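Local coordinates for structural PPIase-like protein L605 (Mimivirus, PDB 2OSE) that belongs to the cyclophilin family, to which peptidyl-prolyl cis-trans isomerase activity and cyclosporin A binding are generally assigned, and forms a homotrimer, at residues 121-133 with 143-155. Sequence-based numbering, arbitrary orientation.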
ATOM      1  N   TYR A 121     -27.044  -6.569 -16.607  1.00 38.67           N
ATOM      2  CA  TYR A 121     -27.612  -6.189 -15.307  1.00 37.89           C
ATOM      3  C   TYR A 121     -26.976  -4.883 -14.839  1.00 37.13           C
ATOM      4  O   TYR A 121     -25.757  -4.789 -14.747  1.00 37.23           O
ATOM      5  CB  TYR A 121     -27.420  -7.312 -14.258  1.00 36.82           C
ATOM      6  CG  TYR A 121     -28.117  -8.586 -14.661  1.00 36.98           C
ATOM      7  CD1 TYR A 121     -29.391  -8.903 -14.170  1.00 37.86           C
ATOM      8  CD2 TYR A 121     -27.544  -9.451 -15.581  1.00 37.49           C
ATOM      9  CE1 TYR A 121     -30.057 -10.063 -14.592  1.00 36.04           C
ATOM     10  CE2 TYR A 121     -28.207 -10.611 -16.008  1.00 37.08           C
ATOM     11  CZ  TYR A 121     -29.461 -10.898 -15.500  1.00 36.87           C
ATOM     12  OH  TYR A 121     -30.087 -12.042 -15.921  1.00 37.88           O
ATOM     13  N   PRO A 122     -27.798  -3.865 -14.556  1.00 36.91           N
ATOM     14  CA  PRO A 122     -27.265  -2.572 -14.073  1.00 36.11           C
ATOM     15  C   PRO A 122     -26.481  -2.750 -12.773  1.00 35.89           C
ATOM     16  O   PRO A 122     -26.661  -3.778 -12.073  1.00 33.69           O
ATOM     17  CB  PRO A 122     -28.511  -1.710 -13.858  1.00 37.05           C
ATOM     18  CG  PRO A 122     -29.637  -2.414 -14.649  1.00 37.91           C
ATOM     19  CD  PRO A 122     -29.269  -3.879 -14.679  1.00 37.43           C
ATOM     20  N   HIS A 123     -25.590  -1.790 -12.487  1.00 34.67           N
ATOM     21  CA  HIS A 123     -24.598  -1.916 -11.402  1.00 33.79           C
ATOM     22  C   HIS A 123     -24.866  -0.822 -10.362  1.00 33.88           C
ATOM     23  O   HIS A 123     -23.971  -0.051  -9.980  1.00 34.24           O
ATOM     24  CB  HIS A 123     -23.166  -1.805 -11.993  1.00 33.31           C
ATOM     25  CG  HIS A 123     -22.097  -2.554 -11.239  1.00 30.89           C
ATOM     26  ND1 HIS A 123     -22.225  -2.941  -9.917  1.00 31.05           N
ATOM     27  CD2 HIS A 123     -20.845  -2.919 -11.614  1.00 27.37           C
ATOM     28  CE1 HIS A 123     -21.115  -3.543  -9.525  1.00 28.90           C
ATOM     29  NE2 HIS A 123     -20.264  -3.548 -10.538  1.00 33.59           N
ATOM     30  N   GLU A 124     -26.108  -0.765  -9.902  1.00 33.60           N
ATOM     31  CA  GLU A 124     -26.585   0.339  -9.075  1.00 34.10           C
ATOM     32  C   GLU A 124     -26.994  -0.010  -7.632  1.00 33.73           C
ATOM     33  O   GLU A 124     -27.312   0.879  -6.842  1.00 33.66           O
ATOM     34  CB  GLU A 124     -27.782   0.975  -9.779  1.00 35.63           C
ATOM     35  CG  GLU A 124     -27.582   1.156 -11.273  1.00 39.24           C
ATOM     36  CD  GLU A 124     -28.636   2.044 -11.900  1.00 45.28           C
ATOM     37  OE1 GLU A 124     -29.847   1.760 -11.733  1.00 46.55           O
ATOM     38  OE2 GLU A 124     -28.227   3.036 -12.540  1.00 49.04           O
ATOM     39  N   SER A 125     -26.990  -1.298  -7.300  1.00 32.34           N
ATOM     40  CA  SER A 125     -27.560  -1.795  -6.066  1.00 32.28           C
ATOM     41  C   SER A 125     -26.533  -2.468  -5.191  1.00 30.37           C
ATOM     42  O   SER A 125     -25.493  -2.965  -5.668  1.00 29.13           O
ATOM     43  CB  SER A 125     -28.645  -2.839  -6.362  1.00 31.70           C
ATOM     44  OG  SER A 125     -29.586  -2.308  -7.229  1.00 37.72           O
ATOM     45  N   LYS A 126     -26.871  -2.488  -3.903  1.00 28.87           N
ATOM     46  CA  LYS A 126     -26.104  -3.186  -2.867  1.00 26.93           C
ATOM     47  C   LYS A 126     -26.097  -4.686  -3.124  1.00 26.11           C
ATOM     48  O   LYS A 126     -27.088  -5.245  -3.599  1.00 25.84           O
ATOM     49  CB  LYS A 126     -26.786  -2.933  -1.518  1.00 27.01           C
ATOM     50  CG  LYS A 126     -26.102  -3.539  -0.299  1.00 24.39           C
ATOM     51  CD  LYS A 126     -26.895  -3.069   0.907  1.00 28.09           C
ATOM     52  CE  LYS A 126     -26.192  -3.284   2.206  1.00 29.36           C
ATOM     53  NZ  LYS A 126     -27.000  -2.526   3.221  1.00 27.07           N
ATOM     54  N   GLY A 127     -24.995  -5.344  -2.769  1.00 25.23           N
ATOM     55  CA  GLY A 127     -24.918  -6.796  -2.866  1.00 23.49           C
ATOM     56  C   GLY A 127     -24.927  -7.357  -4.265  1.00 22.84           C
ATOM     57  O   GLY A 127     -25.334  -8.497  -4.461  1.00 22.83           O
ATOM     58  N   LEU A 128     -24.461  -6.587  -5.248  1.00 22.30           N
ATOM     59  CA  LEU A 128     -24.229  -7.128  -6.588  1.00 22.02           C
ATOM     60  C   LEU A 128     -22.837  -7.645  -6.707  1.00 22.41           C
ATOM     61  O   LEU A 128     -21.896  -6.979  -6.229  1.00 21.77           O
ATOM     62  CB  LEU A 128     -24.471  -6.051  -7.651  1.00 22.65           C
ATOM     63  CG  LEU A 128     -25.896  -5.522  -7.752  1.00 21.82           C
ATOM     64  CD1 LEU A 128     -25.943  -4.518  -8.880  1.00 24.28           C
ATOM     65  CD2 LEU A 128     -26.877  -6.665  -8.064  1.00 24.24           C
ATOM     66  N   LEU A 129     -22.702  -8.833  -7.312  1.00 22.90           N
ATOM     67  CA  LEU A 129     -21.427  -9.469  -7.616  1.00 23.45           C
ATOM     68  C   LEU A 129     -21.011  -9.137  -9.056  1.00 24.21           C
ATOM     69  O   LEU A 129     -21.839  -9.245  -9.970  1.00 23.38           O
ATOM     70  CB  LEU A 129     -21.546 -11.009  -7.536  1.00 24.00           C
ATOM     71  CG  LEU A 129     -20.323 -11.825  -8.000  1.00 24.45           C
ATOM     72  CD1 LEU A 129     -19.187 -11.682  -6.981  1.00 22.44           C
ATOM     73  CD2 LEU A 129     -20.684 -13.296  -8.237  1.00 22.94           C
ATOM     74  N   SER A 130     -19.735  -8.810  -9.254  1.00 23.55           N
ATOM     75  CA  SER A 130     -19.254  -8.449 -10.593  1.00 24.37           C
ATOM     76  C   SER A 130     -17.832  -8.935 -10.795  1.00 24.60           C
ATOM     77  O   SER A 130     -17.158  -9.304  -9.822  1.00 24.72           O
ATOM     78  CB  SER A 130     -19.434  -6.944 -10.847  1.00 23.30           C
ATOM     79  OG  SER A 130     -18.704  -6.126  -9.919  1.00 26.17           O
ATOM     80  N   LEU A 131     -17.391  -9.017 -12.049  1.00 24.36           N
ATOM     81  CA  LEU A 131     -16.011  -9.432 -12.321  1.00 24.91           C
ATOM     82  C   LEU A 131     -15.176  -8.196 -12.684  1.00 24.81           C
ATOM     83  O   LEU A 131     -15.628  -7.331 -13.399  1.00 24.10           O
ATOM     84  CB  LEU A 131     -15.926 -10.496 -13.427  1.00 25.01           C
ATOM     85  CG  LEU A 131     -16.612 -11.821 -13.112  1.00 25.66           C
ATOM     86  CD1 LEU A 131     -16.551 -12.781 -14.326  1.00 24.24           C
ATOM     87  CD2 LEU A 131     -16.046 -12.496 -11.833  1.00 24.58           C
ATOM     88  N   VAL A 132     -13.960  -8.133 -12.159  1.00 25.97           N
ATOM     89  CA  VAL A 132     -13.125  -6.948 -12.346  1.00 25.83           C
ATOM     90  C   VAL A 132     -12.253  -7.143 -13.608  1.00 25.99           C
ATOM     91  O   VAL A 132     -11.522  -8.139 -13.712  1.00 26.49           O
ATOM     92  CB  VAL A 132     -12.275  -6.684 -11.078  1.00 26.33           C
ATOM     93  CG1 VAL A 132     -11.333  -5.459 -11.266  1.00 26.63           C
ATOM     94  CG2 VAL A 132     -13.200  -6.487  -9.842  1.00 23.28           C
ATOM     95  N   PRO A 133     -12.355  -6.213 -14.574  1.00 26.91           N
ATOM     96  CA  PRO A 133     -11.575  -6.360 -15.801  1.00 28.12           C
ATOM     97  C   PRO A 133     -10.065  -6.071 -15.572  1.00 29.47           C
ATOM     98  O   PRO A 133      -9.671  -5.464 -14.566  1.00 27.71           O
ATOM     99  CB  PRO A 133     -12.182  -5.311 -16.737  1.00 27.35           C
ATOM    100  CG  PRO A 133     -12.747  -4.280 -15.833  1.00 28.34           C
ATOM    101  CD  PRO A 133     -13.169  -4.981 -14.571  1.00 25.49           C
ATOM    102  N   TYR A 143     -10.894 -10.984 -18.221  1.00 32.76           N
ATOM    103  CA  TYR A 143     -11.365 -11.206 -16.871  1.00 31.83           C
ATOM    104  C   TYR A 143     -10.678 -12.412 -16.308  1.00 31.63           C
ATOM    105  O   TYR A 143     -10.084 -13.227 -17.040  1.00 32.42           O
ATOM    106  CB  TYR A 143     -12.887 -11.364 -16.835  1.00 29.60           C
ATOM    107  CG  TYR A 143     -13.600 -10.128 -17.284  1.00 29.56           C
ATOM    108  CD1 TYR A 143     -14.027  -9.175 -16.364  1.00 23.10           C
ATOM    109  CD2 TYR A 143     -13.846  -9.894 -18.627  1.00 24.87           C
ATOM    110  CE1 TYR A 143     -14.669  -8.044 -16.771  1.00 25.69           C
ATOM    111  CE2 TYR A 143     -14.476  -8.759 -19.044  1.00 26.95           C
ATOM    112  CZ  TYR A 143     -14.878  -7.827 -18.118  1.00 27.73           C
ATOM    113  OH  TYR A 143     -15.548  -6.695 -18.518  1.00 29.45           O
ATOM    114  N   ASP A 144     -10.727 -12.511 -14.990  1.00 31.55           N
ATOM    115  CA  ASP A 144     -10.186 -13.657 -14.302  1.00 32.16           C
ATOM    116  C   ASP A 144     -11.054 -13.950 -13.044  1.00 31.74           C
ATOM    117  O   ASP A 144     -12.257 -13.620 -13.009  1.00 31.11           O
ATOM    118  CB  ASP A 144      -8.653 -13.480 -14.036  1.00 33.10           C
ATOM    119  CG  ASP A 144      -8.301 -12.197 -13.265  1.00 35.16           C
ATOM    120  OD1 ASP A 144      -9.195 -11.625 -12.567  1.00 31.40           O
ATOM    121  OD2 ASP A 144      -7.103 -11.759 -13.345  1.00 34.12           O
ATOM    122  N   SER A 145     -10.439 -14.575 -12.050  1.00 31.11           N
ATOM    123  CA  SER A 145     -11.059 -14.877 -10.757  1.00 31.06           C
ATOM    124  C   SER A 145     -11.391 -13.658  -9.868  1.00 29.40           C
ATOM    125  O   SER A 145     -12.082 -13.814  -8.846  1.00 29.43           O
ATOM    126  CB  SER A 145     -10.125 -15.813  -9.994  1.00 30.74           C
ATOM    127  OG  SER A 145      -8.836 -15.214  -9.843  1.00 33.47           O
ATOM    128  N   THR A 146     -10.861 -12.482 -10.227  1.00 28.12           N
ATOM    129  CA  THR A 146     -11.059 -11.225  -9.496  1.00 27.87           C
ATOM    130  C   THR A 146     -12.503 -10.712  -9.544  1.00 26.32           C
ATOM    131  O   THR A 146     -13.059 -10.471 -10.609  1.00 25.23           O
ATOM    132  CB  THR A 146     -10.129 -10.082 -10.021  1.00 28.73           C
ATOM    133  OG1 THR A 146      -8.784 -10.587 -10.135  1.00 31.09           O
ATOM    134  CG2 THR A 146     -10.149  -8.873  -9.038  1.00 27.79           C
ATOM    135  N   PHE A 147     -13.101 -10.540  -8.369  1.00 24.90           N
ATOM    136  CA  PHE A 147     -14.515 -10.230  -8.315  1.00 24.02           C
ATOM    137  C   PHE A 147     -14.787  -9.153  -7.267  1.00 23.40           C
ATOM    138  O   PHE A 147     -14.037  -8.999  -6.318  1.00 23.79           O
ATOM    139  CB  PHE A 147     -15.333 -11.524  -8.047  1.00 22.74           C
ATOM    140  CG  PHE A 147     -15.237 -12.030  -6.617  1.00 22.58           C
ATOM    141  CD1 PHE A 147     -16.034 -11.472  -5.617  1.00 24.64           C
ATOM    142  CD2 PHE A 147     -14.367 -13.051  -6.282  1.00 21.12           C
ATOM    143  CE1 PHE A 147     -15.968 -11.932  -4.327  1.00 24.81           C
ATOM    144  CE2 PHE A 147     -14.285 -13.533  -4.974  1.00 21.02           C
ATOM    145  CZ  PHE A 147     -15.085 -12.970  -4.009  1.00 22.93           C
ATOM    146  N   MET A 148     -15.881  -8.431  -7.445  1.00 23.36           N
ATOM    147  CA  MET A 148     -16.258  -7.341  -6.590  1.00 23.09           C
ATOM    148  C   MET A 148     -17.683  -7.568  -6.078  1.00 23.07           C
ATOM    149  O   MET A 148     -18.531  -8.043  -6.817  1.00 21.57           O
ATOM    150  CB  MET A 148     -16.248  -6.072  -7.436  1.00 22.75           C
ATOM    151  CG  MET A 148     -16.601  -4.796  -6.678  1.00 23.02           C
ATOM    152  SD  MET A 148     -16.730  -3.340  -7.726  1.00 26.67           S
ATOM    153  CE  MET A 148     -14.955  -3.031  -8.016  1.00 28.07           C
ATOM    154  N   ILE A 149     -17.933  -7.175  -4.822  1.00 22.88           N
ATOM    155  CA  ILE A 149     -19.306  -7.093  -4.281  1.00 21.99           C
ATOM    156  C   ILE A 149     -19.548  -5.696  -3.763  1.00 22.36           C
ATOM    157  O   ILE A 149     -18.725  -5.140  -2.988  1.00 21.53           O
ATOM    158  CB  ILE A 149     -19.546  -8.171  -3.147  1.00 21.21           C
ATOM    159  CG1 ILE A 149     -19.286  -9.585  -3.684  1.00 21.09           C
ATOM    160  CG2 ILE A 149     -20.951  -8.044  -2.548  1.00 20.88           C
ATOM    161  CD1 ILE A 149     -19.422 -10.673  -2.639  1.00 20.75           C
ATOM    162  N   THR A 150     -20.680  -5.113  -4.153  1.00 23.09           N
ATOM    163  CA  THR A 150     -21.021  -3.763  -3.702  1.00 22.96           C
ATOM    164  C   THR A 150     -21.566  -3.776  -2.275  1.00 23.46           C
ATOM    165  O   THR A 150     -22.384  -4.662  -1.907  1.00 23.03           O
ATOM    166  CB  THR A 150     -22.064  -3.054  -4.623  1.00 23.59           C
ATOM    167  OG1 THR A 150     -23.165  -3.951  -4.881  1.00 25.04           O
ATOM    168  CG2 THR A 150     -21.439  -2.640  -5.956  1.00 23.71           C
ATOM    169  N   LEU A 151     -21.191  -2.743  -1.498  1.00 23.87           N
ATOM    170  CA  LEU A 151     -21.597  -2.609  -0.084  1.00 24.61           C
ATOM    171  C   LEU A 151     -22.796  -1.693   0.055  1.00 26.38           C
ATOM    172  O   LEU A 151     -23.412  -1.616   1.129  1.00 26.60           O
ATOM    173  CB  LEU A 151     -20.452  -2.085   0.805  1.00 23.98           C
ATOM    174  CG  LEU A 151     -19.207  -2.971   0.889  1.00 22.99           C
ATOM    175  CD1 LEU A 151     -18.063  -2.257   1.624  1.00 24.48           C
ATOM    176  CD2 LEU A 151     -19.481  -4.343   1.539  1.00 17.63           C
ATOM    177  N   ASP A 152     -23.135  -0.989  -1.026  1.00 27.84           N
ATOM    178  CA  ASP A 152     -24.275  -0.090  -0.964  1.00 29.38           C
ATOM    179  C   ASP A 152     -24.884   0.075  -2.340  1.00 29.98           C
ATOM    180  O   ASP A 152     -24.324  -0.423  -3.324  1.00 29.44           O
ATOM    181  CB  ASP A 152     -23.835   1.274  -0.423  1.00 29.99           C
ATOM    182  CG  ASP A 152     -24.978   2.043   0.219  1.00 34.69           C
ATOM    183  OD1 ASP A 152     -26.169   1.636   0.104  1.00 40.09           O
ATOM    184  OD2 ASP A 152     -24.686   3.060   0.856  1.00 40.83           O
ATOM    185  N   ASP A 153     -26.037   0.755  -2.386  1.00 30.43           N
ATOM    186  CA  ASP A 153     -26.645   1.238  -3.625  1.00 33.16           C
ATOM    187  C   ASP A 153     -25.830   2.462  -4.086  1.00 33.65           C
ATOM    188  O   ASP A 153     -25.135   3.087  -3.286  1.00 33.18           O
ATOM    189  CB  ASP A 153     -28.085   1.730  -3.364  1.00 33.25           C
ATOM    190  CG  ASP A 153     -29.011   0.640  -2.860  1.00 37.76           C
ATOM    191  OD1 ASP A 153     -28.858  -0.547  -3.246  1.00 39.86           O
ATOM    192  OD2 ASP A 153     -29.922   0.986  -2.073  1.00 44.08           O
ATOM    193  N   ILE A 154     -25.928   2.813  -5.363  1.00 35.87           N
ATOM    194  CA  ILE A 154     -25.424   4.124  -5.796  1.00 37.51           C
ATOM    195  C   ILE A 154     -26.102   5.224  -4.971  1.00 38.81           C
ATOM    196  O   ILE A 154     -27.300   5.161  -4.703  1.00 38.49           O
ATOM    197  CB  ILE A 154     -25.667   4.390  -7.288  1.00 37.83           C
ATOM    198  CG1 ILE A 154     -24.849   3.438  -8.158  1.00 37.25           C
ATOM    199  CG2 ILE A 154     -25.302   5.836  -7.635  1.00 38.89           C
ATOM    200  CD1 ILE A 154     -24.916   3.749  -9.666  1.00 37.80           C
ATOM    201  N   ARG A 155     -25.307   6.186  -4.518  1.00 41.00           N
ATOM    202  CA  ARG A 155     -25.808   7.457  -3.971  1.00 43.68           C
ATOM    203  C   ARG A 155     -24.768   8.572  -4.202  1.00 43.84           C
ATOM    204  O   ARG A 155     -23.600   8.269  -4.493  1.00 43.79           O
ATOM    205  CB  ARG A 155     -26.241   7.337  -2.496  1.00 43.88           C
ATOM    206  CG  ARG A 155     -25.269   6.647  -1.556  1.00 46.67           C
ATOM    207  CD  ARG A 155     -25.921   6.268  -0.215  1.00 46.86           C
ATOM    208  NE  ARG A 155     -27.099   5.428  -0.420  1.00 54.95           N
ATOM    209  CZ  ARG A 155     -27.545   4.506   0.438  1.00 57.42           C
ATOM    210  NH1 ARG A 155     -26.908   4.282   1.593  1.00 60.11           N
ATOM    211  NH2 ARG A 155     -28.634   3.795   0.143  1.00 57.17           N
TER
HETATM  212  O   HOH W   1     -12.333 -10.686 -13.467  1.00 27.18           O
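Leu129 and Leu131 face Ile149 and Phe147 in non-hydrogen-bonded pairs where strands 128-131 and 147-150 run antiparallel at 155°, their axes 4.5 Å apart, while Ser130 and Met148 form the hydrogen-bonded pair between them. Leu129 and Phe147 meet obliquely, CD1 of Leu129 lying 3.4 Å from CD1 of Phe147, on the sheet face that also carries Ile149, which packs on Leu180 of helix 177-186. On the other face Met148 CB rests 3.5 Å from Ser130 OG, which shares a hydrogen bond with His123 NE2. Thr150, at the end of strand 147-150, grips the loop that leads into strand 128-131. With chi1 at 48°, its OG1 sits between backbone N and carbonyl carbon, donates to Ser125 O (2.6 Å) on a lone pair in the carbonyl plane, and accepts from Leu128 N (3.0 Å). Its CG2 touches His123 CE1. Further along the loops, Asp153 OD1 takes the N-H of Lys126 (2.9 Å) on its anti side, and the amine of Lys126 pairs with Asp181. At the far end the Tyr143 ring turns an edge to Leu131 O and packs on Pro133, while a water accepts from Asp144 N. The two strands are part of the cyclophilin beta-barrel; the paired bonds of Thr150 OG1 fix its rotation and pin the loop, while Arg193 of a neighbouring subunit, bonding to Val132 O and bridging to Asp144, draws the opposite end into the trimer interface.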